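Local coordinates for flagellar hook protein FlgE (Caulobacter crescentus CB15, PDB 5AY6), which probably forms, as part of the full-length subunit, the flagellar hook, the flexible universal joint that passes motor torque to the filament, at residues K3-V9 with E276-D282; N194-L200 with S216-F222. All blocks are in the same frame, centred on the assembly; numbering follows the deposited sequence.

Interaction 1. Residues K3-V9 with E276-D282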
# COMPACT_ATOMS: atom_id res chain seq x y z
N LYS A 3 -15.56 -16.87 22.73
CA LYS A 3 -15.40 -15.62 22.00
C LYS A 3 -13.94 -15.20 21.99
O LYS A 3 -13.32 -15.05 23.05
CB LYS A 3 -16.28 -14.52 22.61
CG LYS A 3 -16.32 -13.22 21.84
CD LYS A 3 -17.16 -12.20 22.59
CE LYS A 3 -17.10 -10.82 21.98
NZ LYS A 3 -17.56 -9.80 22.95
N THR A 4 -13.38 -15.03 20.80
CA THR A 4 -11.96 -14.75 20.65
C THR A 4 -11.59 -13.34 21.08
O THR A 4 -12.19 -12.36 20.64
CB THR A 4 -11.51 -14.97 19.20
OG1 THR A 4 -11.87 -16.28 18.77
CG2 THR A 4 -9.99 -14.79 19.08
N THR A 5 -10.57 -13.23 21.93
CA THR A 5 -10.14 -11.94 22.44
C THR A 5 -8.67 -11.66 22.16
O THR A 5 -8.22 -10.52 22.26
CB THR A 5 -10.38 -11.84 23.96
OG1 THR A 5 -9.69 -12.91 24.61
CG2 THR A 5 -11.87 -11.95 24.27
N ARG A 6 -7.91 -12.69 21.81
CA ARG A 6 -6.50 -12.50 21.53
C ARG A 6 -5.97 -13.54 20.55
O ARG A 6 -6.20 -14.73 20.72
CB ARG A 6 -5.68 -12.55 22.82
CG ARG A 6 -4.19 -12.34 22.61
CD ARG A 6 -3.43 -12.22 23.92
NE ARG A 6 -2.00 -12.05 23.70
CZ ARG A 6 -1.15 -11.59 24.62
NH1 ARG A 6 -1.58 -11.26 25.83
NH2 ARG A 6 0.14 -11.47 24.33
N VAL A 7 -5.27 -13.07 19.53
CA VAL A 7 -4.65 -13.96 18.56
C VAL A 7 -3.17 -13.66 18.42
O VAL A 7 -2.75 -12.51 18.48
CB VAL A 7 -5.33 -13.88 17.17
CG1 VAL A 7 -6.82 -14.15 17.28
CG2 VAL A 7 -5.10 -12.53 16.53
N GLY A 8 -2.38 -14.72 18.27
CA GLY A 8 -0.96 -14.57 18.03
C GLY A 8 -0.64 -15.08 16.64
O GLY A 8 -0.97 -16.22 16.31
N VAL A 9 -0.02 -14.25 15.82
CA VAL A 9 0.34 -14.67 14.48
C VAL A 9 1.78 -15.14 14.45
O VAL A 9 2.69 -14.39 14.81
CB VAL A 9 0.15 -13.55 13.45
CG1 VAL A 9 0.76 -13.97 12.12
CG2 VAL A 9 -1.33 -13.22 13.28
N GLU A 276 -20.11 -6.66 19.96
CA GLU A 276 -18.83 -6.00 19.74
C GLU A 276 -17.71 -6.98 20.02
O GLU A 276 -17.77 -7.75 20.98
CB GLU A 276 -18.70 -4.77 20.62
CG GLU A 276 -17.32 -4.15 20.66
CD GLU A 276 -17.30 -2.85 21.42
OE1 GLU A 276 -18.16 -1.99 21.14
OE2 GLU A 276 -16.43 -2.68 22.31
N GLN A 277 -16.68 -6.96 19.17
CA GLN A 277 -15.57 -7.89 19.32
C GLN A 277 -14.23 -7.17 19.27
O GLN A 277 -13.71 -6.87 18.20
CB GLN A 277 -15.64 -8.97 18.25
CG GLN A 277 -14.63 -10.10 18.45
CD GLN A 277 -15.22 -11.48 18.22
OE1 GLN A 277 -16.32 -11.62 17.68
NE2 GLN A 277 -14.49 -12.51 18.64
N GLU A 278 -13.68 -6.90 20.45
CA GLU A 278 -12.35 -6.32 20.56
C GLU A 278 -11.34 -7.45 20.65
O GLU A 278 -11.44 -8.32 21.51
CB GLU A 278 -12.26 -5.41 21.79
CG GLU A 278 -10.92 -4.73 22.00
CD GLU A 278 -10.91 -3.83 23.22
OE1 GLU A 278 -11.92 -3.81 23.96
OE2 GLU A 278 -9.89 -3.15 23.45
N VAL A 279 -10.38 -7.46 19.72
CA VAL A 279 -9.41 -8.55 19.64
C VAL A 279 -7.97 -8.03 19.60
O VAL A 279 -7.58 -7.29 18.70
CB VAL A 279 -9.64 -9.42 18.39
CG1 VAL A 279 -8.84 -10.70 18.50
CG2 VAL A 279 -11.11 -9.74 18.23
N GLN A 280 -7.18 -8.43 20.59
CA GLN A 280 -5.76 -8.16 20.55
C GLN A 280 -5.13 -9.03 19.46
O GLN A 280 -5.39 -10.23 19.39
CB GLN A 280 -5.11 -8.43 21.90
CG GLN A 280 -3.60 -8.33 21.86
CD GLN A 280 -2.96 -8.42 23.23
OE1 GLN A 280 -3.65 -8.35 24.25
NE2 GLN A 280 -1.64 -8.57 23.26
N ILE A 281 -4.30 -8.42 18.62
CA ILE A 281 -3.62 -9.17 17.58
C ILE A 281 -2.12 -9.04 17.76
O ILE A 281 -1.54 -7.99 17.49
CB ILE A 281 -4.04 -8.70 16.17
CG1 ILE A 281 -5.55 -8.93 15.99
CG2 ILE A 281 -3.24 -9.43 15.10
CD1 ILE A 281 -6.11 -8.38 14.71
N ASP A 282 -1.51 -10.11 18.24
CA ASP A 282 -0.11 -10.11 18.64
C ASP A 282 0.77 -10.58 17.49
O ASP A 282 0.76 -11.75 17.11
CB ASP A 282 0.06 -11.01 19.88
CG ASP A 282 1.41 -10.84 20.55
OD1 ASP A 282 2.17 -9.93 20.16
OD2 ASP A 282 1.69 -11.62 21.49
O HOH W 1 -13.55 -10.24 21.73
O HOH W 2 2.83 -13.42 17.78

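Interaction 2. Residues N194-L200 with S216-F222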
# COMPACT_ATOMS: atom_id res chain seq x y z
N ASN A 194 12.35 -3.85 3.07
CA ASN A 194 11.75 -4.52 4.22
C ASN A 194 10.37 -3.97 4.55
O ASN A 194 9.93 -4.00 5.70
CB ASN A 194 12.67 -4.40 5.43
CG ASN A 194 14.03 -5.00 5.17
OD1 ASN A 194 14.13 -6.16 4.76
ND2 ASN A 194 15.07 -4.21 5.38
N GLN A 195 9.69 -3.50 3.51
CA GLN A 195 8.42 -2.81 3.67
C GLN A 195 7.30 -3.58 2.99
O GLN A 195 7.47 -4.08 1.88
CB GLN A 195 8.53 -1.40 3.09
CG GLN A 195 7.23 -0.64 3.03
CD GLN A 195 7.32 0.55 2.12
OE1 GLN A 195 7.28 0.42 0.89
NE2 GLN A 195 7.48 1.73 2.70
N TRP A 196 6.16 -3.68 3.66
CA TRP A 196 5.00 -4.38 3.10
C TRP A 196 3.74 -3.53 3.27
O TRP A 196 3.62 -2.78 4.24
CB TRP A 196 4.82 -5.74 3.78
CG TRP A 196 5.95 -6.72 3.54
CD1 TRP A 196 7.24 -6.61 3.98
CD2 TRP A 196 5.88 -7.94 2.80
NE1 TRP A 196 7.97 -7.69 3.56
CE2 TRP A 196 7.16 -8.53 2.83
CE3 TRP A 196 4.85 -8.60 2.11
CZ2 TRP A 196 7.45 -9.74 2.20
CZ3 TRP A 196 5.14 -9.81 1.49
CH2 TRP A 196 6.43 -10.36 1.54
N TYR A 197 2.81 -3.64 2.33
CA TYR A 197 1.50 -2.99 2.46
C TYR A 197 0.51 -4.02 2.99
O TYR A 197 0.42 -5.13 2.46
CB TYR A 197 1.01 -2.44 1.11
CG TYR A 197 1.87 -1.33 0.54
CD1 TYR A 197 2.73 -0.60 1.35
CD2 TYR A 197 1.81 -1.01 -0.81
CE1 TYR A 197 3.51 0.41 0.83
CE2 TYR A 197 2.59 -0.00 -1.34
CZ TYR A 197 3.44 0.71 -0.51
OH TYR A 197 4.21 1.72 -1.03
N ALA A 198 -0.21 -3.67 4.05
CA ALA A 198 -1.07 -4.63 4.73
C ALA A 198 -2.51 -4.16 4.87
O ALA A 198 -2.77 -2.97 4.97
CB ALA A 198 -0.50 -4.95 6.11
N GLU A 199 -3.43 -5.12 4.85
CA GLU A 199 -4.82 -4.85 5.17
C GLU A 199 -5.35 -5.91 6.12
O GLU A 199 -5.01 -7.09 6.00
CB GLU A 199 -5.69 -4.80 3.91
CG GLU A 199 -5.26 -3.76 2.90
CD GLU A 199 -6.00 -3.87 1.57
OE1 GLU A 199 -7.20 -4.23 1.56
OE2 GLU A 199 -5.37 -3.58 0.54
N LEU A 200 -6.16 -5.49 7.08
CA LEU A 200 -6.97 -6.41 7.85
C LEU A 200 -8.37 -6.35 7.27
O LEU A 200 -8.86 -5.28 6.94
CB LEU A 200 -6.95 -6.05 9.33
CG LEU A 200 -5.69 -6.46 10.09
CD1 LEU A 200 -5.65 -5.80 11.45
CD2 LEU A 200 -5.62 -7.97 10.21
N SER A 216 -9.00 -2.36 8.28
CA SER A 216 -7.96 -1.35 8.41
C SER A 216 -6.83 -1.60 7.43
O SER A 216 -6.72 -2.67 6.86
CB SER A 216 -7.41 -1.32 9.83
OG SER A 216 -6.70 -2.51 10.10
N THR A 217 -5.99 -0.59 7.24
CA THR A 217 -4.84 -0.72 6.35
C THR A 217 -3.62 -0.11 7.01
O THR A 217 -3.74 0.70 7.93
CB THR A 217 -5.08 -0.03 5.00
OG1 THR A 217 -5.08 1.40 5.17
CG2 THR A 217 -6.40 -0.46 4.39
N GLY A 218 -2.43 -0.50 6.55
CA GLY A 218 -1.22 0.03 7.12
C GLY A 218 0.03 -0.47 6.42
O GLY A 218 0.01 -1.48 5.73
N ILE A 219 1.12 0.27 6.61
CA ILE A 219 2.42 -0.13 6.12
C ILE A 219 3.20 -0.78 7.25
O ILE A 219 3.37 -0.20 8.32
CB ILE A 219 3.20 1.07 5.55
CG1 ILE A 219 2.39 1.74 4.44
CG2 ILE A 219 4.56 0.62 5.05
CD1 ILE A 219 3.06 2.96 3.83
N ILE A 220 3.66 -2.00 7.01
CA ILE A 220 4.42 -2.74 8.01
C ILE A 220 5.90 -2.70 7.65
O ILE A 220 6.26 -2.87 6.49
CB ILE A 220 3.92 -4.20 8.12
CG1 ILE A 220 2.50 -4.24 8.67
CG2 ILE A 220 4.84 -5.02 9.02
CD1 ILE A 220 1.93 -5.64 8.80
N GLU A 221 6.75 -2.46 8.65
CA GLU A 221 8.19 -2.42 8.43
C GLU A 221 8.90 -3.51 9.22
O GLU A 221 8.50 -3.86 10.33
CB GLU A 221 8.75 -1.05 8.82
CG GLU A 221 8.19 0.12 8.02
CD GLU A 221 8.93 0.37 6.71
OE1 GLU A 221 9.43 -0.60 6.11
OE2 GLU A 221 9.00 1.54 6.29
N PHE A 222 9.97 -4.04 8.63
CA PHE A 222 10.81 -5.00 9.33
C PHE A 222 12.23 -4.46 9.44
O PHE A 222 12.62 -3.56 8.70
CB PHE A 222 10.81 -6.35 8.62
CG PHE A 222 9.48 -7.04 8.63
CD1 PHE A 222 8.57 -6.83 7.61
CD2 PHE A 222 9.14 -7.91 9.65
CE1 PHE A 222 7.34 -7.46 7.61
CE2 PHE A 222 7.92 -8.55 9.66
CZ PHE A 222 7.01 -8.32 8.64

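Interaction 1. Residues K3-V9 with E276-D282
Arg6 and Gln280, paired across two parallel strands, send their side chains out side by side in the same direction. With CG anti to the backbone N in both (chi1 -179° and 173°), the two chains run extended, and the amide of Gln280 lies over one face of the guanidinium, the two planes 25° apart, NE2 3.3 Å from Arg6 CZ. The edge of the same guanidinium carries a salt bridge: Arg6 NH2 reaches Asp282 OD2 at 3.2 Å, in the plane of the arginine group but from above the carboxylate. The opposite face, where Val7 and Ile281 point, is apolar here: Val7 CG2 packs 3.7 Å from Ile281 CG1, and Leu173 and Ile171 of strand 167-174 close over Val7.

Beneath these groups runs the parallel backbone ladder. Val7 is gripped at both ends, its N-H bonding Gln280 O and its O receiving Asp282 N at 2.7 Å, while Gln280 N to Thr5 O and Val9 N to Asp282 O extend the series. Ahead of strand 6-12, where Lys3 and Thr4 are still loop, side chains take over the pairing: Gln277 NE2 donates to a lone pair of Thr4 O at 3.1 Å and also to Ser174 O, and the long arm of Lys3 brings NZ to Glu276 O at 2.9 Å. A water joins Thr4 O to Glu278 O where the backbones have parted.

The contact thus sets a charged, partly exposed face against a buried aliphatic one, and the stacked amide together with the carboxylate probably limits how far the arginine can swing.

Interaction 2. Residues N194-L200 with S216-F222
An antiparallel beta hairpin supplies this contact: strands 195-202 and 214-222 pair residue for residue, with Trp196-Ile220, Ala198-Gly218 and Leu200-Ser216 as hydrogen-bonded pairs. Each pair is closed by two backbone bonds, Ala198 N to Gly218 O being 2.8 Å, and Phe222 N to Asn194 O continues the ladder beyond them.

Beside Trp196, the edge of Phe222 turns toward the face of the five-membered ring in an offset edge-to-face pair, the planes at 81° and CE1 3.7 Å from Trp196 CD1. On the sheet face of Trp196, Ile220 CD1 meets Ala198 CB at 3.7 Å.

The other face carries Gln195, Tyr197 and Ile219. Ile219 is shared between two neighbours: its CG2 abuts Gln195 CG at 3.6 Å, and its CG1 lies 3.9 Å from Tyr197 CD1. A chi1 of 173° swings Gln195 CG opposite the backbone N, and from there the chain stretches obliquely across Ile219, and its OE1 accepts a bond from Gly192 N. An alanine at Gln195 is likely to leave Ile219 CG2 uncovered on that flank and Gly192 N without this acceptor.

Outward, Tyr197 OH bonds Ser54 O, and Glu199 is held by Tyr145, Met152, Ser153 and Gln214. Strand 180-189 adjoins the 195-202 side, where Lys189 makes a cation-pi contact with Trp196, and strand 228-230 adjoins the other, making the hairpin the third and fourth strands of a five-stranded antiparallel sheet.

In the fold
The two contacts have centres about 19 Å apart and belong to different sheets; both segments of interaction 2 and segment 276-282 lie in the FlaE D2 region. Interaction 1 pairs the N-terminal strand 6-12 with strand 277-291, the last but one, within a mixed four-stranded sheet; interaction 2 is a hairpin nested in the long loop that this pairing closes. The two contacts touch at Ile281 CD1 and Leu200 CD1, 4.2 Å apart, and strand 167-174, the first of the hairpin's sheet, packs on interaction 1. The chain leaves the mixed sheet, builds the sheet of 24-99 and then the hairpin's, and returns; strand 298-304 then pairs with 6-12, so both termini lie in one region, where the full-length subunit would probably continue.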